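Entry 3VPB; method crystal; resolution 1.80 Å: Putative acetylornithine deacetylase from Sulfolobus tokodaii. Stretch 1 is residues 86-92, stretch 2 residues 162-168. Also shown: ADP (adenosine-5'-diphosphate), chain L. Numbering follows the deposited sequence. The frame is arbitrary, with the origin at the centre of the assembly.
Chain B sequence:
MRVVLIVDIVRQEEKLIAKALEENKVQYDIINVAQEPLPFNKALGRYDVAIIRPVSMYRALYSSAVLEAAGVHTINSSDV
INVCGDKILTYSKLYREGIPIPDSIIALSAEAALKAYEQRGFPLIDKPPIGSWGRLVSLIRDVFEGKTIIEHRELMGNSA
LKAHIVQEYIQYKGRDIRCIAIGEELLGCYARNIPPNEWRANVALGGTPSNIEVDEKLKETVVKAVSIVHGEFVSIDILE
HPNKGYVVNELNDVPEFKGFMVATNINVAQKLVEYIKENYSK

Stretch 1 (86-92) DKILTYS
Stretch 2 (162-168) KAHIVQE

Residues 87-92 form the first turns of a helix, with phi/psi near -62/-43, and residues from 164 onward run as an extended strand. The two axes approach to 10.4 Å, with their N-to-C directions 51° apart, and the register is set by Ile 88 and Ile 165, whose CA atoms lie 7.5 Å apart. Asp 86 (phi/psi -123/111, chi1 t) caps the helix: its OD2 accepts from Leu 89 N at 3.1 Å and, weakly, from Ile 88 N at 3.0 Å. Tyr 91 N to Lys 87 O, at 2.8 Å, is a helical backbone bond.

Ile 165 (phi/psi -98/109, chi1 m, chi2 t) has the largest area covered, 78 of the 240 Å² buried in all. Its CA-to-CB bond points toward the helix, and its branched side chain reaches three helix residues: CD1 lies 3.5 Å from Lys 87 CB, CG1 3.7 Å from Ile 88 CG1, and CG2 3.9 Å from Tyr 91 CE1. Ile 88 (m, t) starts sideways, but its end comes nearer, and its CD1 also packs 4.3 Å from Ala 163 CB, where a methyl group presents a small apolar surface.

Tyr 91 (chi1 -73°, chi2 142°) points toward the strand and combines apolar ring contact with a polar end. Gln 167 NE2 donates to Tyr 91 OH at 3.1 Å, with an N-H...O angle of 159°. Gln 167 (chi1 39°, chi2 171°, chi3 -131°) also uses its amide oxygen: OE1 accepts from ADP N6 at 2.8 Å. Glu 168 O accepts from the same N6 at 2.9 Å. Lys 87 (m, t, t, p) starts toward the strand, but its end leads away, bringing NZ 2.9 Å from ADP O1B in a hydrogen bond. Thus the apolar packing of Ile 165 with Ile 88 and the Tyr 91 ring adjoins polar groups, Lys 87 NZ and the Gln 167 amide, that lie on its ADP side and meet the nucleotide.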

# COMPACT_ATOMS: atom_id res chain seq x y z
N ASP B 86 2.29 -11.46 16.86
CA ASP B 86 1.19 -10.52 17.00
C ASP B 86 1.05 -10.05 18.44
O ASP B 86 0.70 -10.84 19.34
CB ASP B 86 -0.10 -11.16 16.53
CG ASP B 86 -1.20 -10.13 16.37
OD1 ASP B 86 -1.59 -9.92 15.21
OD2 ASP B 86 -1.65 -9.54 17.40
N LYS B 87 1.37 -8.78 18.68
CA LYS B 87 1.38 -8.24 20.03
C LYS B 87 0.02 -8.31 20.73
O LYS B 87 -0.01 -8.56 21.94
CB LYS B 87 1.91 -6.81 20.07
CG LYS B 87 3.39 -6.73 19.71
CD LYS B 87 3.96 -5.36 20.05
CE LYS B 87 5.48 -5.33 19.79
NZ LYS B 87 5.74 -5.33 18.31
N ILE B 88 -1.08 -8.16 20.00
CA ILE B 88 -2.42 -8.26 20.63
C ILE B 88 -2.69 -9.69 21.09
O ILE B 88 -3.19 -9.90 22.20
CB ILE B 88 -3.55 -7.70 19.72
CG1 ILE B 88 -3.37 -6.19 19.54
CG2 ILE B 88 -4.97 -8.07 20.28
CD1 ILE B 88 -4.20 -5.58 18.42
N LEU B 89 -2.35 -10.66 20.24
CA LEU B 89 -2.54 -12.08 20.60
C LEU B 89 -1.65 -12.47 21.79
O LEU B 89 -2.08 -13.24 22.68
CB LEU B 89 -2.27 -12.98 19.39
CG LEU B 89 -3.14 -12.69 18.16
CD1 LEU B 89 -2.88 -13.79 17.20
CD2 LEU B 89 -4.64 -12.60 18.52
N THR B 90 -0.43 -11.95 21.80
CA THR B 90 0.51 -12.17 22.91
C THR B 90 -0.06 -11.57 24.20
O THR B 90 -0.12 -12.25 25.23
CB THR B 90 1.89 -11.55 22.61
OG1 THR B 90 2.51 -12.28 21.54
CG2 THR B 90 2.80 -11.61 23.83
N TYR B 91 -0.46 -10.30 24.15
CA TYR B 91 -1.01 -9.64 25.36
C TYR B 91 -2.25 -10.39 25.84
O TYR B 91 -2.44 -10.56 27.05
CB TYR B 91 -1.35 -8.17 25.10
CG TYR B 91 -0.17 -7.23 24.97
CD1 TYR B 91 -0.20 -6.20 24.04
CD2 TYR B 91 0.96 -7.36 25.79
CE1 TYR B 91 0.86 -5.31 23.90
CE2 TYR B 91 2.04 -6.49 25.67
CZ TYR B 91 1.98 -5.46 24.73
OH TYR B 91 3.02 -4.60 24.62
N SER B 92 -3.10 -10.86 24.92
CA SER B 92 -4.28 -11.64 25.34
C SER B 92 -3.93 -12.84 26.24
O SER B 92 -4.52 -13.01 27.33
CB SER B 92 -5.10 -12.13 24.14
OG SER B 92 -6.33 -12.68 24.57
N LYS B 162 -3.34 -0.93 11.00
CA LYS B 162 -4.37 0.04 11.37
C LYS B 162 -4.97 -0.23 12.76
O LYS B 162 -5.78 0.55 13.25
CB LYS B 162 -5.47 0.06 10.31
CG LYS B 162 -4.99 0.56 8.94
CD LYS B 162 -6.08 0.45 7.88
CE LYS B 162 -5.50 0.82 6.50
NZ LYS B 162 -6.57 1.02 5.49
N ALA B 163 -4.61 -1.36 13.37
CA ALA B 163 -5.04 -1.65 14.72
C ALA B 163 -4.06 -0.94 15.67
O ALA B 163 -2.85 -1.04 15.49
CB ALA B 163 -5.01 -3.14 14.98
N HIS B 164 -4.57 -0.22 16.65
CA HIS B 164 -3.72 0.54 17.55
C HIS B 164 -3.68 -0.12 18.91
O HIS B 164 -4.73 -0.30 19.53
CB HIS B 164 -4.28 1.94 17.79
CG HIS B 164 -4.40 2.78 16.55
ND1 HIS B 164 -3.64 3.92 16.37
CD2 HIS B 164 -5.24 2.72 15.50
CE1 HIS B 164 -3.98 4.50 15.23
NE2 HIS B 164 -4.94 3.78 14.67
N ILE B 165 -2.47 -0.37 19.40
CA ILE B 165 -2.27 -0.74 20.81
C ILE B 165 -1.86 0.53 21.54
O ILE B 165 -0.76 1.03 21.34
CB ILE B 165 -1.19 -1.81 21.00
CG1 ILE B 165 -1.47 -3.03 20.10
CG2 ILE B 165 -1.12 -2.22 22.49
CD1 ILE B 165 -0.32 -4.09 20.11
N VAL B 166 -2.76 1.06 22.36
CA VAL B 166 -2.55 2.33 23.03
C VAL B 166 -2.23 2.01 24.48
O VAL B 166 -3.08 1.49 25.19
CB VAL B 166 -3.83 3.16 22.97
CG1 VAL B 166 -3.67 4.48 23.74
CG2 VAL B 166 -4.26 3.41 21.48
N GLN B 167 -1.03 2.35 24.94
CA GLN B 167 -0.65 1.88 26.27
C GLN B 167 0.15 2.88 27.08
O GLN B 167 0.65 3.88 26.57
CB GLN B 167 0.08 0.52 26.21
CG GLN B 167 1.02 0.35 25.07
CD GLN B 167 1.91 -0.90 25.13
OE1 GLN B 167 3.10 -0.77 24.95
NE2 GLN B 167 1.33 -2.11 25.34
N GLU B 168 0.24 2.59 28.36
CA GLU B 168 1.02 3.45 29.26
C GLU B 168 2.47 3.45 28.83
O GLU B 168 3.00 2.45 28.34
CB GLU B 168 0.89 2.97 30.71
CG GLU B 168 1.37 1.57 30.94
CD GLU B 168 1.36 1.17 32.41
OE1 GLU B 168 1.71 2.03 33.27
OE2 GLU B 168 1.03 -0.00 32.71
PB ADP L . 9.20 -4.08 18.49
O1B ADP L . 8.60 -5.41 18.22
O2B ADP L . 10.57 -4.08 19.13
O3B ADP L . 9.12 -3.09 17.36
PA ADP L . 8.40 -3.11 21.11
O1A ADP L . 6.99 -3.08 21.68
O2A ADP L . 9.50 -3.99 21.67
O3A ADP L . 8.19 -3.40 19.54
O5' ADP L . 8.91 -1.59 21.13
C5' ADP L . 10.21 -1.17 20.72
C4' ADP L . 10.82 -0.27 21.76
O4' ADP L . 9.91 0.80 22.04
C3' ADP L . 11.00 -1.01 23.09
O3' ADP L . 12.29 -1.63 23.16
C2' ADP L . 10.87 0.10 24.11
O2' ADP L . 12.11 0.81 24.24
C1' ADP L . 9.88 1.02 23.46
N9 ADP L . 8.51 0.75 23.94
C8 ADP L . 7.54 0.03 23.33
N7 ADP L . 6.43 0.07 24.07
C5 ADP L . 6.68 0.83 25.15
C6 ADP L . 5.95 1.26 26.35
N6 ADP L . 4.66 0.90 26.51
N1 ADP L . 6.57 2.10 27.23
C2 ADP L . 7.84 2.48 27.08
N3 ADP L . 8.58 2.09 26.01
C4 ADP L . 8.05 1.28 25.06